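Local coordinates for protein CD160 antigen (Homo sapiens, PDB 6NGG) that acts as a receptor on immune cells that binds TNFRSF14 (HVEM) and MHC class I molecules and delivers stimulatory or inhibitory signals, at residues V21-K25 and E26-G30; K55-P58 and G59-G62. The protein carries 1 engineered substitution. All coordinates share one frame; numbering follows the deposited sequence.

Interaction 1. Residues V21-K25 and E26-G30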
loop_
_atom_site.group_PDB
_atom_site.type_symbol
_atom_site.label_atom_id
_atom_site.label_comp_id
_atom_site.label_asym_id
_atom_site.label_seq_id
_atom_site.Cartn_x
_atom_site.Cartn_y
_atom_site.Cartn_z
ATOM N N VAL A 21 -7.279 0.681 2.441
ATOM C CA VAL A 21 -8.365 -0.263 2.547
ATOM C C VAL A 21 -9.591 0.432 3.104
ATOM O O VAL A 21 -9.524 1.050 4.120
ATOM C CB VAL A 21 -7.996 -1.434 3.504
ATOM C CG1 VAL A 21 -9.149 -2.398 3.642
ATOM C CG2 VAL A 21 -6.726 -2.130 3.062
ATOM N N TRP A 22 -10.697 0.261 2.416
ATOM C CA TRP A 22 -11.986 0.762 2.820
ATOM C C TRP A 22 -12.800 -0.398 3.394
ATOM O O TRP A 22 -12.758 -1.547 2.885
ATOM C CB TRP A 22 -12.730 1.377 1.646
ATOM C CG TRP A 22 -11.916 2.528 1.075
ATOM C CD1 TRP A 22 -10.886 2.443 0.202
ATOM C CD2 TRP A 22 -12.048 3.891 1.420
ATOM N NE1 TRP A 22 -10.353 3.685 -0.044
ATOM C CE2 TRP A 22 -11.041 4.599 0.710
ATOM C CE3 TRP A 22 -12.836 4.589 2.361
ATOM C CZ2 TRP A 22 -10.830 5.994 0.877
ATOM C CZ3 TRP A 22 -12.641 5.978 2.513
ATOM C CH2 TRP A 22 -11.672 6.667 1.735
ATOM N N HIS A 23 -13.485 -0.090 4.474
ATOM C CA HIS A 23 -14.178 -1.095 5.260
ATOM C C HIS A 23 -15.283 -0.462 6.066
ATOM O O HIS A 23 -15.275 0.694 6.303
ATOM C CB HIS A 23 -13.180 -1.765 6.194
ATOM C CG HIS A 23 -12.338 -0.836 7.019
ATOM N ND1 HIS A 23 -12.808 -0.194 8.136
ATOM C CD2 HIS A 23 -11.010 -0.553 6.953
ATOM C CE1 HIS A 23 -11.828 0.513 8.684
ATOM N NE2 HIS A 23 -10.715 0.265 8.003
ATOM N N LYS A 24 -16.280 -1.243 6.410
ATOM C CA LYS A 24 -17.216 -0.842 7.446
ATOM C C LYS A 24 -16.548 -0.471 8.723
ATOM O O LYS A 24 -15.508 -1.069 9.118
ATOM C CB LYS A 24 -18.093 -2.021 7.797
ATOM C CG LYS A 24 -19.452 -1.887 7.269
ATOM C CD LYS A 24 -19.581 -2.465 5.935
ATOM C CE LYS A 24 -20.986 -3.041 5.867
ATOM N NZ LYS A 24 -21.224 -3.512 4.475
ATOM N N LYS A 25 -17.206 0.410 9.439
ATOM C CA LYS A 25 -16.683 0.872 10.692
ATOM C C LYS A 25 -16.445 -0.242 11.713
ATOM O O LYS A 25 -15.530 -0.176 12.533
ATOM C CB LYS A 25 -17.567 1.993 11.252
ATOM C CG LYS A 25 -18.889 1.508 11.784
ATOM C CD LYS A 25 -19.803 2.645 12.211
ATOM C CE LYS A 25 -21.160 2.043 12.599
ATOM N NZ LYS A 25 -21.870 2.978 13.470
ATOM N N GLU A 26 -17.237 -1.287 11.659
ATOM C CA GLU A 26 -17.029 -2.392 12.632
ATOM C C GLU A 26 -16.144 -3.526 12.079
ATOM O O GLU A 26 -15.968 -4.583 12.709
ATOM C CB GLU A 26 -18.362 -2.885 13.276
ATOM C CG GLU A 26 -19.557 -3.189 12.417
ATOM C CD GLU A 26 -20.355 -1.977 11.868
ATOM O OE1 GLU A 26 -20.099 -1.644 10.704
ATOM O OE2 GLU A 26 -21.278 -1.412 12.525
ATOM N N GLU A 27 -15.534 -3.312 10.921
ATOM C CA GLU A 27 -14.726 -4.356 10.289
ATOM C C GLU A 27 -13.333 -3.765 10.025
ATOM O O GLU A 27 -12.723 -4.009 8.985
ATOM C CB GLU A 27 -15.376 -4.879 8.978
ATOM C CG GLU A 27 -16.770 -5.558 9.067
ATOM C CD GLU A 27 -17.250 -6.160 7.704
ATOM O OE1 GLU A 27 -16.442 -6.348 6.758
ATOM O OE2 GLU A 27 -18.445 -6.505 7.526
ATOM N N ALA A 28 -12.846 -3.011 10.998
ATOM C CA ALA A 28 -11.543 -2.344 10.912
ATOM C C ALA A 28 -10.364 -3.223 11.322
ATOM O O ALA A 28 -9.193 -2.824 11.148
ATOM C CB ALA A 28 -11.554 -1.111 11.769
ATOM N N GLU A 29 -10.660 -4.420 11.848
ATOM C CA GLU A 29 -9.664 -5.174 12.564
ATOM C C GLU A 29 -9.372 -6.427 11.809
ATOM O O GLU A 29 -10.200 -6.901 11.066
ATOM C CB GLU A 29 -10.209 -5.543 13.950
ATOM C CG GLU A 29 -9.180 -5.364 15.028
ATOM C CD GLU A 29 -9.051 -3.915 15.436
ATOM O OE1 GLU A 29 -10.044 -3.371 15.980
ATOM O OE2 GLU A 29 -7.965 -3.339 15.210
ATOM N N GLY A 30 -8.181 -6.957 11.998
ATOM C CA GLY A 30 -7.913 -8.338 11.687
ATOM C C GLY A 30 -7.422 -8.529 10.254
ATOM O O GLY A 30 -7.490 -9.632 9.727
HETATM O O HOH W 1 -15.933 -4.106 5.271
#
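Ala-28 lies over one face of the His-23 imidazole: its CA stands 3.8 Å from the ring centroid, 21° off the ring normal, in a CH-pi contact. The methyl follows toward the rim, with Ala-28 CB 3.5 Å from His-23 CE1. The ring gets there through the rotation at its root, CG lying between the backbone N and the carbonyl carbon (chi1 51°), which swings it back against the chain that returns past it. From that position His-23 ND1 donates to Lys-24 O at 3.0 Å, with the acceptor nearly in the ring plane. The same oxygen receives Glu-27 N at 2.9 Å, from the opposite face of the carbonyl, so two bonds grip it from above and below its plane. At the other end of the ring NE2 is hydrogen-bonded to Ser-68 OG, and with bonds at both nitrogens the rotation of the imidazole is fixed. The Glu-27 bond closes a type I beta turn, Lys-24 to Glu-27, within the BC loop of this immunoglobulin V-type domain, which links strand 14-22 to strand 31-37 in the opposite sheet and corresponds in place to CDR1 of an antibody. Away from the histidine the side chains are exposed and charged. Glu-27 keeps an extended chain beside Lys-24 CB, and its OE1 accepts from a water that in turn accepts from Lys-24 N, bridging the two residues. Glu-26 is bent at chi2 (-76°), bringing OE1 back to 3.5 Å from Lys-24 CG, while OE2 comes equally near Lys-25 CE. The carboxylate thus meets the aliphatic stems of both lysines; Lys-25 NZ stays 4.5 Å from Glu-26 OE2, too far for a salt bridge though probably near enough for a mild attraction.

Interaction 2. Residues K55-P58 and G59-G62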
loop_
_atom_site.group_PDB
_atom_site.type_symbol
_atom_site.label_atom_id
_atom_site.label_comp_id
_atom_site.label_asym_id
_atom_site.label_seq_id
_atom_site.Cartn_x
_atom_site.Cartn_y
_atom_site.Cartn_z
ATOM N N LYS A 55 -3.324 -0.573 14.719
ATOM C CA LYS A 55 -4.147 -0.584 15.914
ATOM C C LYS A 55 -4.906 0.723 15.960
ATOM O O LYS A 55 -4.362 1.781 15.577
ATOM C CB LYS A 55 -3.314 -0.859 17.163
ATOM C CG LYS A 55 -2.421 0.276 17.655
ATOM C CD LYS A 55 -1.380 -0.248 18.646
ATOM C CE LYS A 55 -0.667 -1.536 18.167
ATOM N NZ LYS A 55 0.385 -2.036 19.087
ATOM N N ARG A 56 -6.151 0.654 16.419
ATOM C CA ARG A 56 -7.173 1.698 16.136
ATOM C C ARG A 56 -7.513 2.670 17.261
ATOM O O ARG A 56 -8.519 3.341 17.243
ATOM C CB ARG A 56 -8.397 1.018 15.609
ATOM C CG ARG A 56 -7.942 0.217 14.358
ATOM C CD ARG A 56 -9.068 -0.001 13.481
ATOM N NE ARG A 56 -9.460 1.144 12.715
ATOM C CZ ARG A 56 -9.007 1.463 11.490
ATOM N NH1 ARG A 56 -8.002 0.780 10.939
ATOM N NH2 ARG A 56 -9.512 2.478 10.854
ATOM N N ASP A 57 -6.575 2.870 18.128
ATOM C CA ASP A 57 -6.697 3.891 19.110
ATOM C C ASP A 57 -6.638 5.293 18.435
ATOM O O ASP A 57 -6.099 5.458 17.283
ATOM C CB ASP A 57 -5.576 3.683 20.115
ATOM C CG ASP A 57 -5.571 2.262 20.646
ATOM O OD1 ASP A 57 -6.710 1.749 20.825
ATOM O OD2 ASP A 57 -4.461 1.636 20.733
ATOM N N PRO A 58 -7.181 6.313 19.156
ATOM C CA PRO A 58 -6.958 7.672 18.692
ATOM C C PRO A 58 -5.471 8.086 18.831
ATOM O O PRO A 58 -4.686 7.526 19.611
ATOM C CB PRO A 58 -7.885 8.495 19.597
ATOM C CG PRO A 58 -7.932 7.732 20.903
ATOM C CD PRO A 58 -7.812 6.269 20.504
ATOM N N GLY A 59 -5.073 9.024 18.013
ATOM C CA GLY A 59 -3.704 9.442 17.989
ATOM C C GLY A 59 -2.757 8.623 17.143
ATOM O O GLY A 59 -1.575 8.827 17.248
ATOM N N ILE A 60 -3.231 7.724 16.311
ATOM C CA ILE A 60 -2.320 6.927 15.472
ATOM C C ILE A 60 -2.622 7.284 14.034
ATOM O O ILE A 60 -3.792 7.281 13.631
ATOM C CB ILE A 60 -2.543 5.444 15.728
ATOM C CG1 ILE A 60 -2.044 5.059 17.151
ATOM C CG2 ILE A 60 -1.877 4.558 14.663
ATOM C CD1 ILE A 60 -2.800 3.876 17.680
ATOM N N ASP A 61 -1.581 7.529 13.244
ATOM C CA ASP A 61 -1.765 7.965 11.852
ATOM C C ASP A 61 -2.305 6.795 11.020
ATOM O O ASP A 61 -2.046 5.633 11.306
ATOM C CB ASP A 61 -0.450 8.508 11.284
ATOM C CG ASP A 61 0.024 9.811 12.005
ATOM O OD1 ASP A 61 -0.812 10.756 12.226
ATOM O OD2 ASP A 61 1.231 9.876 12.372
ATOM N N GLY A 62 -3.152 7.114 10.052
ATOM C CA GLY A 62 -3.684 6.154 9.095
ATOM C C GLY A 62 -5.027 5.570 9.473
ATOM O O GLY A 62 -5.541 4.784 8.728
#
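The delta methyl of Ile-60 is where this loop packs closely. CD1 sits 3.4 Å from Lys-55 O and 3.6 Å from Lys-55 CG, and Asp-57 CB approaches it at 3.7 Å, so one methyl touches backbone and side chains of the incoming chain together. Ile-60 reaches across because CG1 stands beside its own backbone N, anti to the carbonyl carbon (chi1 -70°), with CD1 extended beyond. CG2, the other branch, faces Lys-55 O at 3.8 Å. Against the isoleucine the Lys-55 side chain runs at about a right angle, meeting it through CG before bending at chi3 and carrying its ammonium group away; the Asp-57 side chain instead lies alongside, pointing the same way.

Asp-57 to Ile-60 form a type II beta turn, with Pro-58 and Gly-59 at its two central positions, in the loop that leads from strand 50-52 of one immunoglobulin sheet to strand 67-74 of the other. Gly-59 has a phi of 84°, as the third residue of such a turn requires, and its lack of a side chain avoids a collision with Pro-58 O. The turn is open: Asp-57 O and Ile-60 N are 3.8 Å apart and not hydrogen-bonded.

Pro-58 and Gly-59 at the apex are on the exposed side. The proline ring turns outward, away from Ile-60, and lies on the solvent side. The Arg-56 side chain reaches toward strand 67-74, its guanidinium hydrogen-bonding Ser-68 OG through NH1 and Ser-67 O through NH2.

In the fold
Both interactions are surface contacts in loops that pass between the two sheets at the same end of the domain, their centres about 13 Å apart. Interaction 1, beginning on strand 14-22, has the one buried residue, His-23, and is organised by hydrogen bonds; interaction 2 has no buried residue and relies on van der Waals packing. Arg-56 joins them: its aliphatic CD packs against Ala-28 CB, CG lies against Glu-29 OE2, and NH2 packs by His-23 CE1. Ser-68, on strand 67-74, is a partner common to both, which ties the two loops to one strand.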